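Local atomic coordinates of yeast glycogen phosphorylase (Saccharomyces cerevisiae, PDB entry 1YGP), a protein that belongs to the carbohydrate phosphorylase family, has a GT-B-type fold and carries a bound pyridoxal-5'-phosphate. Residues T600-Q605 with A707-E712; L670-A675 with V690-D695. All coordinates share one frame; numbering follows the deposited sequence.

Contact 1. Residues T600-Q605 with A707-E712; sequences TLFDMQ and ASDLSE
F602 and M604 exchange backbone hydrogen bonds with L710 and E712, joining the two central parallel strands of a six-stranded, Rossmann-like sheet in this GT-B protein. L710 N reaches F602 O at 2.9 Å, and D709 N adds a weak bond to the same oxygen. M604 N then gives its hydrogen to L710 O (2.9 Å), and M604 O accepts the one on E712 N (2.8 Å). D603 lies between them with its backbone turned the other way, bonded to V650 and I652 of strand 649-654.

Where the ladder begins, a side chain stands in for a backbone acceptor. D709 has CG anti to its carbonyl carbon (chi1 -76°), and F602 N bonds D709 OD2 at 3.0 Å, almost straight at 169°, from the anti side and tilted out of the carboxylate plane. K575 forms a salt bridge with that oxygen and also bonds T600 O, so one lysine serves both neighbouring acceptors. An apolar leucine suits position 601 because it also packs on V834 and F838 of helix 820-840, while L601 CD1 rests on D709 CB at 3.6 Å.

On the face carrying M604 and S711, the flexible methionine bends at chi2 and chi3 to lay SD against S708 OG (3.3 Å) and bring CE near the small A707. On the face carrying D603 and L710, the D603 and E712 carboxylates are nearly coplanar, 23° apart. Y827 OH bonds E712 OE1, whereas D603 OD2 has a weak bond from H831 and a long, weak ion pair with K649. Beyond them Q605 packs its CB on E712 CB at 3.8 Å, while its extended chain delivers OE1 to N618 ND2.

Contact 2. Residues L670-A675 with V690-D695; sequences LINCVA and VVFVAD
The F692 ring and the N672 amide meet with their planes 64° apart, N672 OD1 coming within 3.8 Å of F692 CB, at the root of the ring. I671 approaches the same phenylalanine through its CG2 methyl, 4.3 Å from F692 CD2, and both of these neighbours come to the ring obliquely. Phenylalanine suits the place because one broad apolar side chain can reach the helix, Q198 and I200 of strand 197-201, and F653 of strand 649-654 at once. Asparagine suits the margin of this partly buried patch: its OD1 crosses near the base of the ring while ND2 bonds G203 O.

V690 is the other anchor, and its branched shape lets each part of the side chain find a partner on the helix. With CG1 anti to the backbone N (chi1 175°), that methyl meets I671 CG2 at 3.9 Å, the two side chains crossing at about a right angle. The second methyl, CG2, faces V674 CG1 at 4.0 Å, and CB lies 3.8 Å from A675 CB. A675 has the small side chain needed where the backbones come nearest, their CA atoms 4.8 Å apart. Its methyl also lies 3.5 Å from V690 O, an oxygen that N679 ND2 supplies with a hydrogen bond. No hydrogen bond links the two segments; I671, V674 and A675 form one stripe along the helix, and alternation along the strand brings V690 and F692 to it while V691 points away.

The contact belongs to the beta-alpha-beta crossover of strand 649-654, helix 662-678 and strand 688-693, with the helix and strand segments running at 139° to each other. Helix 662-678 lies over the outermost strand 688-693, beside helix 615-634, whose V619 touches I671 and whose I622 touches V674 and V690.

Following the chain from the N terminus, 600-605 comes first and leads into strand 601-606. Helix 615-634 and strand 649-654 follow, and then 670-675 on helix 662-678. Contact 2 closes first, when the chain returns after a short excursion as 690-695. Contact 1 closes only once 707-712 has been reached beyond helix 698-704, so the smaller loop is wholly enclosed by the larger and the two do not cross. Both serve one parallel sheet: contact 1 joins its two central strands, whereas contact 2 fixes a helix to an outermost strand. Their centres are about 15 Å apart, and strand 649-654 lies between strands 601-606 and 688-693.

Contact 1. Residues T600-Q605 with A707-E712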
# COMPACT_ATOMS: atom_id res chain seq x y z
N THR A 600 31.42 24.84 -24.72
CA THR A 600 30.71 25.36 -23.58
C THR A 600 31.21 24.62 -22.34
O THR A 600 31.05 23.40 -22.26
CB THR A 600 29.20 25.13 -23.72
OG1 THR A 600 28.77 25.65 -24.97
CG2 THR A 600 28.46 25.84 -22.62
N LEU A 601 31.83 25.29 -21.37
CA LEU A 601 32.29 24.59 -20.17
C LEU A 601 31.08 24.43 -19.26
O LEU A 601 30.36 25.38 -18.94
CB LEU A 601 33.35 25.38 -19.39
CG LEU A 601 33.88 24.78 -18.08
CD1 LEU A 601 35.07 23.88 -18.33
CD2 LEU A 601 34.36 25.91 -17.19
N PHE A 602 30.84 23.17 -18.92
CA PHE A 602 29.81 22.83 -17.97
C PHE A 602 30.47 22.79 -16.60
O PHE A 602 31.38 22.00 -16.31
CB PHE A 602 29.22 21.50 -18.41
CG PHE A 602 28.14 21.64 -19.50
CD1 PHE A 602 28.27 22.54 -20.57
CD2 PHE A 602 27.00 20.84 -19.43
CE1 PHE A 602 27.27 22.62 -21.54
CE2 PHE A 602 26.01 20.93 -20.41
CZ PHE A 602 26.15 21.82 -21.46
N ASP A 603 30.04 23.70 -15.75
CA ASP A 603 30.61 23.87 -14.45
C ASP A 603 29.51 23.59 -13.42
O ASP A 603 28.61 24.44 -13.28
CB ASP A 603 31.11 25.31 -14.42
CG ASP A 603 31.73 25.86 -13.15
OD1 ASP A 603 31.97 25.12 -12.19
OD2 ASP A 603 31.98 27.07 -13.14
N MET A 604 29.53 22.45 -12.70
CA MET A 604 28.48 22.16 -11.74
C MET A 604 28.82 22.12 -10.27
O MET A 604 29.93 21.73 -9.89
CB MET A 604 27.77 20.81 -12.03
CG MET A 604 28.44 19.66 -12.73
SD MET A 604 28.43 19.83 -14.54
CE MET A 604 27.15 18.74 -15.07
N GLN A 605 27.87 22.50 -9.40
CA GLN A 605 27.98 22.34 -7.94
C GLN A 605 26.63 21.77 -7.49
O GLN A 605 25.65 22.48 -7.24
CB GLN A 605 28.23 23.69 -7.22
CG GLN A 605 28.56 23.57 -5.74
CD GLN A 605 28.82 24.90 -5.05
OE1 GLN A 605 28.46 25.97 -5.52
NE2 GLN A 605 29.41 24.91 -3.87
N ALA A 707 28.53 14.30 -17.45
CA ALA A 707 28.48 15.44 -18.33
C ALA A 707 29.37 16.56 -17.85
O ALA A 707 29.55 17.59 -18.51
CB ALA A 707 27.09 16.01 -18.38
N SER A 708 29.96 16.40 -16.67
CA SER A 708 30.67 17.49 -16.05
C SER A 708 32.00 17.77 -16.70
O SER A 708 32.79 16.85 -16.93
CB SER A 708 30.87 17.16 -14.60
OG SER A 708 31.24 18.31 -13.85
N ASP A 709 32.22 19.06 -17.00
CA ASP A 709 33.54 19.48 -17.41
C ASP A 709 34.33 19.86 -16.15
O ASP A 709 35.49 19.48 -15.97
CB ASP A 709 33.43 20.67 -18.35
CG ASP A 709 32.99 20.34 -19.77
OD1 ASP A 709 33.15 19.20 -20.22
OD2 ASP A 709 32.52 21.23 -20.45
N LEU A 710 33.70 20.59 -15.22
CA LEU A 710 34.34 21.03 -14.00
C LEU A 710 33.26 20.91 -12.91
O LEU A 710 32.06 21.13 -13.17
CB LEU A 710 34.80 22.46 -14.25
CG LEU A 710 35.84 23.31 -13.47
CD1 LEU A 710 35.09 24.25 -12.56
CD2 LEU A 710 36.88 22.43 -12.79
N SER A 711 33.67 20.54 -11.69
CA SER A 711 32.74 20.42 -10.58
C SER A 711 33.28 21.17 -9.38
O SER A 711 34.47 21.09 -9.07
CB SER A 711 32.54 18.96 -10.23
OG SER A 711 33.69 18.21 -9.83
N GLU A 712 32.45 21.91 -8.68
CA GLU A 712 32.92 22.77 -7.62
C GLU A 712 32.99 22.05 -6.29
O GLU A 712 32.03 21.38 -5.88
CB GLU A 712 31.99 23.95 -7.53
CG GLU A 712 31.93 24.71 -8.84
CD GLU A 712 32.67 26.03 -8.84
OE1 GLU A 712 33.07 26.51 -7.78
OE2 GLU A 712 32.83 26.59 -9.92

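Contact 2. Residues L670-A675 with V690-D695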
# COMPACT_ATOMS: atom_id res chain seq x y z
N LEU A 670 18.16 33.14 -4.79
CA LEU A 670 19.17 33.96 -5.42
C LEU A 670 19.72 33.32 -6.68
O LEU A 670 19.84 34.05 -7.67
CB LEU A 670 20.29 34.21 -4.41
CG LEU A 670 21.24 35.42 -4.49
CD1 LEU A 670 22.65 34.87 -4.61
CD2 LEU A 670 20.86 36.38 -5.63
N ILE A 671 19.99 32.00 -6.70
CA ILE A 671 20.49 31.32 -7.89
C ILE A 671 19.45 31.45 -8.99
O ILE A 671 19.77 31.80 -10.13
CB ILE A 671 20.75 29.83 -7.62
CG1 ILE A 671 21.81 29.63 -6.55
CG2 ILE A 671 21.25 29.18 -8.89
CD1 ILE A 671 21.91 28.21 -5.92
N ASN A 672 18.18 31.26 -8.63
CA ASN A 672 17.07 31.34 -9.57
C ASN A 672 16.87 32.73 -10.16
O ASN A 672 16.56 32.89 -11.34
CB ASN A 672 15.79 30.87 -8.89
CG ASN A 672 15.78 29.36 -8.73
OD1 ASN A 672 16.01 28.62 -9.70
ND2 ASN A 672 15.53 28.82 -7.55
N CYS A 673 17.10 33.74 -9.35
CA CYS A 673 17.06 35.10 -9.82
C CYS A 673 18.20 35.40 -10.81
O CYS A 673 18.00 35.96 -11.90
CB CYS A 673 17.15 36.02 -8.62
SG CYS A 673 15.71 35.85 -7.53
N VAL A 674 19.44 35.02 -10.46
CA VAL A 674 20.58 35.22 -11.34
C VAL A 674 20.25 34.56 -12.67
O VAL A 674 20.34 35.20 -13.71
CB VAL A 674 21.84 34.58 -10.73
CG1 VAL A 674 23.01 34.61 -11.70
CG2 VAL A 674 22.19 35.34 -9.47
N ALA A 675 19.76 33.31 -12.65
CA ALA A 675 19.41 32.59 -13.86
C ALA A 675 18.37 33.32 -14.67
O ALA A 675 18.49 33.37 -15.89
CB ALA A 675 18.86 31.22 -13.53
N VAL A 690 22.81 29.97 -16.39
CA VAL A 690 22.81 29.43 -15.03
C VAL A 690 21.60 28.51 -15.05
O VAL A 690 20.55 28.90 -15.57
CB VAL A 690 22.59 30.52 -13.95
CG1 VAL A 690 22.49 29.93 -12.56
CG2 VAL A 690 23.76 31.47 -14.00
N VAL A 691 21.67 27.29 -14.54
CA VAL A 691 20.56 26.36 -14.57
C VAL A 691 20.47 25.76 -13.16
O VAL A 691 21.52 25.57 -12.53
CB VAL A 691 20.87 25.28 -15.64
CG1 VAL A 691 19.88 24.15 -15.53
CG2 VAL A 691 20.79 25.87 -17.05
N PHE A 692 19.29 25.50 -12.61
CA PHE A 692 19.19 24.85 -11.31
C PHE A 692 18.41 23.56 -11.52
O PHE A 692 17.29 23.64 -12.02
CB PHE A 692 18.45 25.73 -10.32
CG PHE A 692 18.35 25.12 -8.92
CD1 PHE A 692 17.28 24.30 -8.58
CD2 PHE A 692 19.32 25.41 -7.97
CE1 PHE A 692 17.20 23.77 -7.29
CE2 PHE A 692 19.24 24.88 -6.68
CZ PHE A 692 18.17 24.06 -6.35
N VAL A 693 18.86 22.35 -11.18
CA VAL A 693 18.06 21.15 -11.34
C VAL A 693 17.28 20.79 -10.08
O VAL A 693 17.83 20.55 -8.99
CB VAL A 693 19.00 20.05 -11.76
CG1 VAL A 693 18.31 18.69 -11.77
CG2 VAL A 693 19.50 20.41 -13.16
N ALA A 694 15.95 20.76 -10.18
CA ALA A 694 15.14 20.40 -9.03
C ALA A 694 15.16 18.91 -8.74
O ALA A 694 15.35 18.06 -9.62
CB ALA A 694 13.71 20.79 -9.24
N ASP A 695 15.00 18.69 -7.42
CA ASP A 695 14.85 17.40 -6.75
C ASP A 695 15.88 16.39 -7.23
O ASP A 695 15.61 15.29 -7.68
CB ASP A 695 13.41 16.93 -6.99
CG ASP A 695 12.92 15.72 -6.21
OD1 ASP A 695 12.87 15.78 -4.98
OD2 ASP A 695 12.57 14.73 -6.83